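Local coordinates for protein probable transcriptional regulator (Rhodococcus jostii, PDB 3ON2) that is probably a TetR-family transcriptional regulator that binds DNA through an N-terminal helix-turn-helix, though its own function has not been established, at residues Arg70-Leu75 / Ala96-Phe100. Numbering follows the deposited sequence.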
loop_
_atom_site.group_PDB
_atom_site.type_symbol
_atom_site.label_atom_id
_atom_site.label_comp_id
_atom_site.label_asym_id
_atom_site.label_seq_id
_atom_site.Cartn_x
_atom_site.Cartn_y
_atom_site.Cartn_z
ATOM N N ARG A 70 -3.251 5.834 1.076
ATOM C CA ARG A 70 -3.050 5.904 -0.371
ATOM C C ARG A 70 -3.177 4.553 -1.059
ATOM O O ARG A 70 -3.679 4.479 -2.189
ATOM C CB ARG A 70 -1.710 6.566 -0.704
ATOM C CG ARG A 70 -1.719 8.064 -0.405
ATOM C CD ARG A 70 -0.439 8.675 -0.892
ATOM N NE ARG A 70 0.564 8.588 0.135
ATOM C CZ ARG A 70 1.868 8.539 -0.103
ATOM N NH1 ARG A 70 2.330 8.505 -1.361
ATOM N NH2 ARG A 70 2.704 8.486 0.922
ATOM N N LEU A 71 -2.733 3.489 -0.390
ATOM C CA LEU A 71 -2.909 2.141 -0.938
ATOM C C LEU A 71 -4.392 1.783 -1.008
ATOM O O LEU A 71 -4.861 1.248 -2.021
ATOM C CB LEU A 71 -2.147 1.086 -0.113
ATOM C CG LEU A 71 -2.424 -0.397 -0.446
ATOM C CD1 LEU A 71 -2.093 -0.766 -1.936
ATOM C CD2 LEU A 71 -1.640 -1.286 0.514
ATOM N N THR A 72 -5.127 2.070 0.068
ATOM C CA THR A 72 -6.575 1.865 0.046
ATOM C C THR A 72 -7.237 2.670 -1.093
ATOM O O THR A 72 -8.038 2.135 -1.855
ATOM C CB THR A 72 -7.227 2.214 1.409
ATOM O OG1 THR A 72 -6.687 1.362 2.422
ATOM C CG2 THR A 72 -8.759 2.029 1.349
ATOM N N ALA A 73 -6.892 3.951 -1.209
ATOM C CA ALA A 73 -7.373 4.790 -2.298
ATOM C C ALA A 73 -7.120 4.149 -3.683
ATOM O O ALA A 73 -8.030 4.092 -4.510
ATOM C CB ALA A 73 -6.739 6.210 -2.208
ATOM N N ALA A 74 -5.916 3.617 -3.904
ATOM C CA ALA A 74 -5.543 2.975 -5.160
ATOM C C ALA A 74 -6.349 1.711 -5.448
ATOM O O ALA A 74 -6.769 1.475 -6.592
ATOM C CB ALA A 74 -4.032 2.643 -5.163
ATOM N N LEU A 75 -6.562 0.895 -4.427
ATOM C CA LEU A 75 -7.403 -0.304 -4.597
ATOM C C LEU A 75 -8.864 0.091 -4.924
ATOM O O LEU A 75 -9.493 -0.491 -5.805
ATOM C CB LEU A 75 -7.330 -1.192 -3.342
ATOM C CG LEU A 75 -5.955 -1.724 -2.978
ATOM C CD1 LEU A 75 -5.972 -2.499 -1.630
ATOM C CD2 LEU A 75 -5.377 -2.585 -4.144
ATOM N N ALA A 96 -3.449 -3.608 -9.397
ATOM C CA ALA A 96 -3.245 -2.357 -8.647
ATOM C C ALA A 96 -2.321 -2.516 -7.445
ATOM O O ALA A 96 -1.525 -1.618 -7.138
ATOM C CB ALA A 96 -4.584 -1.762 -8.184
ATOM N N TYR A 97 -2.444 -3.621 -6.728
ATOM C CA TYR A 97 -1.522 -3.851 -5.607
ATOM C C TYR A 97 -0.050 -3.928 -6.053
ATOM O O TYR A 97 0.835 -3.303 -5.455
ATOM C CB TYR A 97 -1.869 -5.121 -4.810
ATOM C CG TYR A 97 -0.858 -5.292 -3.689
ATOM C CD1 TYR A 97 -0.973 -4.517 -2.527
ATOM C CD2 TYR A 97 0.248 -6.134 -3.822
ATOM C CE1 TYR A 97 -0.052 -4.601 -1.519
ATOM C CE2 TYR A 97 1.196 -6.227 -2.794
ATOM C CZ TYR A 97 1.029 -5.460 -1.641
ATOM O OH TYR A 97 1.914 -5.498 -0.601
ATOM N N VAL A 98 0.210 -4.751 -7.066
ATOM C CA VAL A 98 1.577 -4.948 -7.542
ATOM C C VAL A 98 2.141 -3.631 -8.085
ATOM O O VAL A 98 3.273 -3.267 -7.758
ATOM C CB VAL A 98 1.668 -6.142 -8.543
ATOM C CG1 VAL A 98 3.106 -6.332 -9.078
ATOM C CG2 VAL A 98 1.202 -7.449 -7.846
ATOM N N SER A 99 1.354 -2.893 -8.862
ATOM C CA SER A 99 1.802 -1.569 -9.338
ATOM C C SER A 99 2.131 -0.601 -8.213
ATOM O O SER A 99 3.133 0.144 -8.305
ATOM C CB SER A 99 0.756 -0.922 -10.239
ATOM O OG SER A 99 0.632 -1.715 -11.386
ATOM N N PHE A 100 1.287 -0.589 -7.173
ATOM C CA PHE A 100 1.554 0.265 -6.015
ATOM C C PHE A 100 2.888 -0.076 -5.344
ATOM O O PHE A 100 3.698 0.812 -5.026
ATOM C CB PHE A 100 0.426 0.161 -4.968
ATOM C CG PHE A 100 0.543 1.160 -3.859
ATOM C CD1 PHE A 100 -0.126 2.379 -3.935
ATOM C CD2 PHE A 100 1.349 0.895 -2.734
ATOM C CE1 PHE A 100 -0.008 3.324 -2.889
ATOM C CE2 PHE A 100 1.483 1.828 -1.708
ATOM C CZ PHE A 100 0.802 3.046 -1.784
#
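Helices cross by packing apolar side chains against each other's surface, and here Phe100, with 79 Å² covered, and Leu71, with 69 Å², contribute most. The CA-to-CB bond of Phe100 points toward helix 70-75, and its ring lies against the CA and CB of Leu71: Leu71 CB sits 4.0 Å from the centroid of the Phe100 ring, 15° off the normal, a CH-pi contact over the face. Leu71 CD1 touches both aromatics, 3.8 Å from Phe100 CG and 4.0 Å from Tyr97 CD1. Ala74 CB also meets the phenyl ring, 4.1 Å from Phe100 CD1. One turn along, where the backbones come nearer, Leu75 CD2 rests 4.2 Å from Ala96 CB. The axes of the two short segments cross obliquely, 141° between their N-to-C directions, with a closest approach of 9.8 Å. Tyr97 sends its hydroxyl elsewhere, hydrogen-bonded to Tyr112 and His165. Leu71, Leu75 and Tyr97 also line the pocket holding a PG6 molecule, probably from the crystallisation liquor, a cavity like those that commonly receive the effector in TetR-family regulators.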